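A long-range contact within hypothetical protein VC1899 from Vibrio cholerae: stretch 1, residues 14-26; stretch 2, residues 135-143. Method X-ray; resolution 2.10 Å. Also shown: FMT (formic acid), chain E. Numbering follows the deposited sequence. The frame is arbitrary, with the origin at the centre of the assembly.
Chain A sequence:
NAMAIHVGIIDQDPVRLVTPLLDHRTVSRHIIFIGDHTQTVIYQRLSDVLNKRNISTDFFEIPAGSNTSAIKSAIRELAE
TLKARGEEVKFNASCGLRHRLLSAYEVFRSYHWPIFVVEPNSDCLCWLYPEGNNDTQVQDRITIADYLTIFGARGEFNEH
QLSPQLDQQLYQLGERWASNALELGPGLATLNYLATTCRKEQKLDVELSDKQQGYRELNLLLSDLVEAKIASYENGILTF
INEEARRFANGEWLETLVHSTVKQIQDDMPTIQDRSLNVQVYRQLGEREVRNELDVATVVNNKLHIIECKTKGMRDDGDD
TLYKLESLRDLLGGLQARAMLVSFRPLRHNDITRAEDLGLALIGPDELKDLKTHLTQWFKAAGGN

Stretch 1, residues 14-26: PVRLVTPLLDHRT
Stretch 2 135-143: DTQVQDRIT

Residues 14-26 form a weakly bonded helix, about Val15 to Leu22, kinked where the N atoms of Pro20, which has no amide hydrogen, and Leu21 make no bond to the preceding turn, followed by a type I turn from Asp23 to Thr26 (phi/psi -67/-18 at His24 and -80/-16 at Arg25). In residues 135-143, Thr136 and Gln137 are strand; the loop that follows is largely extended but bends at Arg141 (-125/-37). Three CA pairs run in opposite order along the two stretches, Asp23-Gln139 (5.1 Å), Leu22-Arg141 (6.2 Å) and Thr19-Ile142 (6.7 Å); Pro20-Val138 (6.4 Å) falls outside that trend. Together the stretches bury 620 Å².

Direct hydrogen bonds gather at the turn. Asp23 (chi1 t) accepts Gln139 N at OD2 (2.9 Å), while Gln139 (m, t) returns OE1 to His24 N (2.9 Å), the two bonds joining side chain to backbone in both directions. Arg25 (m, t, m) places NH2 2.7 Å from Gln137 O, near the guanidinium plane. The same NH2 forms a salt bridge with Asp23 OD2 (2.9 Å), and Arg25 NE bonds Asp23 OD1 (3.0 Å), so Asp23 holds the guanidinium at two atoms.

The guanidinium of Arg141 (m, m, t) lies flat on the His24 ring (chi1 m), centres 3.5 Å apart and planes at 6°. Its NE and NH2 bond Gln139 OE1 (3.0 and 2.9 Å), so one carbonyl oxygen serves both the turn and the stacked arginine.

Apolar packing follows the helix. Ile142 (t, t) points toward it: its CB lies 3.8 Å from Leu22 CD1 (Leu22 m, t), and its CD1 4.3 Å from Val15 CG1. Separately, the Val138 CG1 methyl (chi1 t) makes van der Waals contact with the backbone carbonyl at Thr19 O, 3.6 Å away.

Two waters complete the contact. One donates to Thr19 O (2.6 Å from the water O) and Gln139 O (2.9 Å); the other accepts from Arg25 NH1 (3.2 Å from its O) and Gln137 N (3.1 Å).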

# COMPACT_ATOMS: atom_id res chain seq x y z
N PRO A 14 12.56 -4.95 6.20
CA PRO A 14 13.54 -3.93 6.54
C PRO A 14 13.16 -2.50 6.23
O PRO A 14 14.03 -1.66 6.11
CB PRO A 14 14.72 -4.31 5.66
CG PRO A 14 14.07 -4.89 4.42
CD PRO A 14 12.71 -5.37 4.80
N VAL A 15 11.88 -2.21 6.12
CA VAL A 15 11.46 -0.86 5.81
C VAL A 15 11.95 0.23 6.78
O VAL A 15 12.19 1.34 6.40
CB VAL A 15 9.92 -0.79 5.80
CG1 VAL A 15 9.45 0.66 5.59
CG2 VAL A 15 9.37 -1.66 4.67
N ARG A 16 12.04 -0.11 8.05
CA ARG A 16 12.41 0.86 9.07
C ARG A 16 13.94 1.14 9.04
O ARG A 16 14.39 2.00 9.78
CB ARG A 16 11.94 0.38 10.46
CG ARG A 16 10.43 0.57 10.68
CD ARG A 16 10.07 -0.13 11.96
NE ARG A 16 10.29 -1.58 11.84
CZ ARG A 16 10.67 -2.35 12.84
NH1 ARG A 16 10.88 -1.81 14.04
NH2 ARG A 16 10.87 -3.63 12.63
N LEU A 17 14.69 0.45 8.20
CA LEU A 17 16.11 0.82 7.90
C LEU A 17 16.21 1.87 6.81
O LEU A 17 17.22 2.55 6.69
CB LEU A 17 16.91 -0.39 7.48
CG LEU A 17 17.00 -1.53 8.47
CD1 LEU A 17 17.89 -2.68 7.92
CD2 LEU A 17 17.51 -1.03 9.85
N VAL A 18 15.14 2.02 6.03
CA VAL A 18 15.13 2.97 4.94
C VAL A 18 14.47 4.29 5.38
O VAL A 18 14.96 5.37 5.04
CB VAL A 18 14.29 2.37 3.75
CG1 VAL A 18 13.96 3.39 2.70
CG2 VAL A 18 15.04 1.25 3.10
N THR A 19 13.34 4.22 6.10
CA THR A 19 12.60 5.46 6.39
C THR A 19 13.36 6.56 7.19
O THR A 19 13.15 7.73 6.94
CB THR A 19 11.20 5.17 6.94
OG1 THR A 19 11.29 4.43 8.16
CG2 THR A 19 10.38 4.32 5.93
N PRO A 20 14.17 6.19 8.21
CA PRO A 20 15.05 7.18 8.80
C PRO A 20 15.97 7.92 7.81
O PRO A 20 16.21 9.14 7.99
CB PRO A 20 15.90 6.34 9.77
CG PRO A 20 14.94 5.17 10.16
CD PRO A 20 14.27 4.87 8.90
N LEU A 21 16.46 7.25 6.78
CA LEU A 21 17.32 7.93 5.78
C LEU A 21 16.55 8.81 4.81
O LEU A 21 17.14 9.64 4.15
CB LEU A 21 18.15 6.89 5.00
CG LEU A 21 19.18 6.11 5.88
CD1 LEU A 21 19.58 4.86 5.19
CD2 LEU A 21 20.44 6.96 6.24
N LEU A 22 15.24 8.59 4.67
CA LEU A 22 14.43 9.43 3.81
C LEU A 22 13.90 10.70 4.51
O LEU A 22 13.33 11.60 3.84
CB LEU A 22 13.27 8.61 3.19
CG LEU A 22 13.61 7.34 2.41
CD1 LEU A 22 12.36 6.73 1.82
CD2 LEU A 22 14.66 7.60 1.29
N ASP A 23 14.01 10.72 5.84
CA ASP A 23 13.47 11.80 6.66
C ASP A 23 14.43 12.92 6.33
O ASP A 23 15.65 12.75 6.36
CB ASP A 23 13.65 11.40 8.15
CG ASP A 23 13.03 12.36 9.11
OD1 ASP A 23 13.27 13.58 9.06
OD2 ASP A 23 12.22 11.90 9.91
N HIS A 24 13.91 14.10 6.06
CA HIS A 24 14.78 15.23 5.69
C HIS A 24 15.66 15.69 6.84
O HIS A 24 16.63 16.43 6.59
CB HIS A 24 13.92 16.44 5.27
CG HIS A 24 13.19 16.23 3.98
ND1 HIS A 24 12.48 17.23 3.36
CD2 HIS A 24 13.09 15.14 3.19
CE1 HIS A 24 11.94 16.76 2.25
NE2 HIS A 24 12.31 15.49 2.12
N ARG A 25 15.31 15.32 8.08
CA ARG A 25 16.09 15.78 9.24
C ARG A 25 17.37 14.97 9.49
O ARG A 25 18.25 15.42 10.21
CB ARG A 25 15.23 15.82 10.50
CG ARG A 25 14.03 16.77 10.37
CD ARG A 25 13.03 16.56 11.50
NE ARG A 25 12.54 15.18 11.45
CZ ARG A 25 11.61 14.69 12.27
NH1 ARG A 25 11.12 15.47 13.23
NH2 ARG A 25 11.18 13.43 12.12
N THR A 26 17.47 13.79 8.88
CA THR A 26 18.61 12.89 9.10
C THR A 26 19.75 13.41 8.28
O THR A 26 19.58 13.74 7.09
CB THR A 26 18.24 11.43 8.75
OG1 THR A 26 17.12 11.05 9.55
CG2 THR A 26 19.40 10.40 8.97
N ASP A 135 13.21 11.72 20.99
CA ASP A 135 12.52 10.85 20.03
C ASP A 135 11.75 11.76 19.09
O ASP A 135 11.24 12.80 19.51
CB ASP A 135 11.54 9.88 20.72
CG ASP A 135 12.21 9.04 21.80
OD1 ASP A 135 13.46 9.09 21.94
OD2 ASP A 135 11.50 8.34 22.54
N THR A 136 11.64 11.34 17.84
CA THR A 136 10.88 12.11 16.87
C THR A 136 10.01 11.14 16.07
O THR A 136 10.25 9.92 16.04
CB THR A 136 11.82 12.90 15.90
OG1 THR A 136 12.73 11.99 15.30
CG2 THR A 136 12.68 13.89 16.65
N GLN A 137 9.02 11.68 15.39
CA GLN A 137 8.13 10.86 14.59
C GLN A 137 8.82 10.77 13.22
O GLN A 137 9.18 11.76 12.65
CB GLN A 137 6.77 11.57 14.54
CG GLN A 137 5.80 11.11 13.48
CD GLN A 137 5.51 9.62 13.57
OE1 GLN A 137 5.53 8.92 12.57
NE2 GLN A 137 5.20 9.15 14.78
N VAL A 138 9.07 9.59 12.69
CA VAL A 138 9.72 9.53 11.37
C VAL A 138 8.88 10.15 10.28
O VAL A 138 7.68 9.92 10.23
CB VAL A 138 10.03 8.09 11.01
CG1 VAL A 138 10.68 8.02 9.60
CG2 VAL A 138 10.98 7.48 12.13
N GLN A 139 9.47 10.97 9.40
CA GLN A 139 8.65 11.63 8.39
C GLN A 139 8.13 10.56 7.45
O GLN A 139 8.70 9.46 7.40
CB GLN A 139 9.47 12.64 7.60
CG GLN A 139 9.92 13.81 8.46
CD GLN A 139 10.62 14.86 7.66
OE1 GLN A 139 11.07 14.61 6.55
NE2 GLN A 139 10.67 16.07 8.19
N ASP A 140 7.13 10.92 6.64
CA ASP A 140 6.41 10.02 5.77
C ASP A 140 6.77 10.33 4.33
O ASP A 140 6.16 11.18 3.71
CB ASP A 140 4.90 10.23 6.01
CG ASP A 140 4.50 9.85 7.45
OD1 ASP A 140 5.12 8.89 7.90
OD2 ASP A 140 3.64 10.50 8.11
N ARG A 141 7.77 9.63 3.80
CA ARG A 141 8.41 9.96 2.52
C ARG A 141 8.42 8.81 1.52
O ARG A 141 8.32 9.02 0.31
CB ARG A 141 9.87 10.34 2.76
CG ARG A 141 10.08 11.59 3.67
CD ARG A 141 9.47 12.78 3.08
NE ARG A 141 9.75 13.93 3.94
CZ ARG A 141 9.30 15.16 3.72
NH1 ARG A 141 8.49 15.39 2.70
NH2 ARG A 141 9.64 16.15 4.56
N ILE A 142 8.60 7.59 2.00
CA ILE A 142 8.61 6.40 1.13
C ILE A 142 7.33 6.29 0.30
O ILE A 142 6.22 6.64 0.75
CB ILE A 142 8.92 5.12 1.97
CG1 ILE A 142 9.54 4.01 1.10
CG2 ILE A 142 7.71 4.63 2.79
CD1 ILE A 142 9.42 2.69 1.76
N THR A 143 7.48 5.85 -0.96
CA THR A 143 6.34 5.70 -1.85
C THR A 143 5.91 4.26 -1.96
O THR A 143 6.61 3.37 -1.53
CB THR A 143 6.72 6.14 -3.25
OG1 THR A 143 7.78 5.29 -3.70
CG2 THR A 143 7.14 7.58 -3.23
C FMT E . 12.18 12.80 23.95
O1 FMT E . 12.58 11.61 24.04
O2 FMT E . 12.46 13.76 24.71
O HOH W 1 11.17 9.04 5.94
O HOH W 2 8.99 14.73 15.44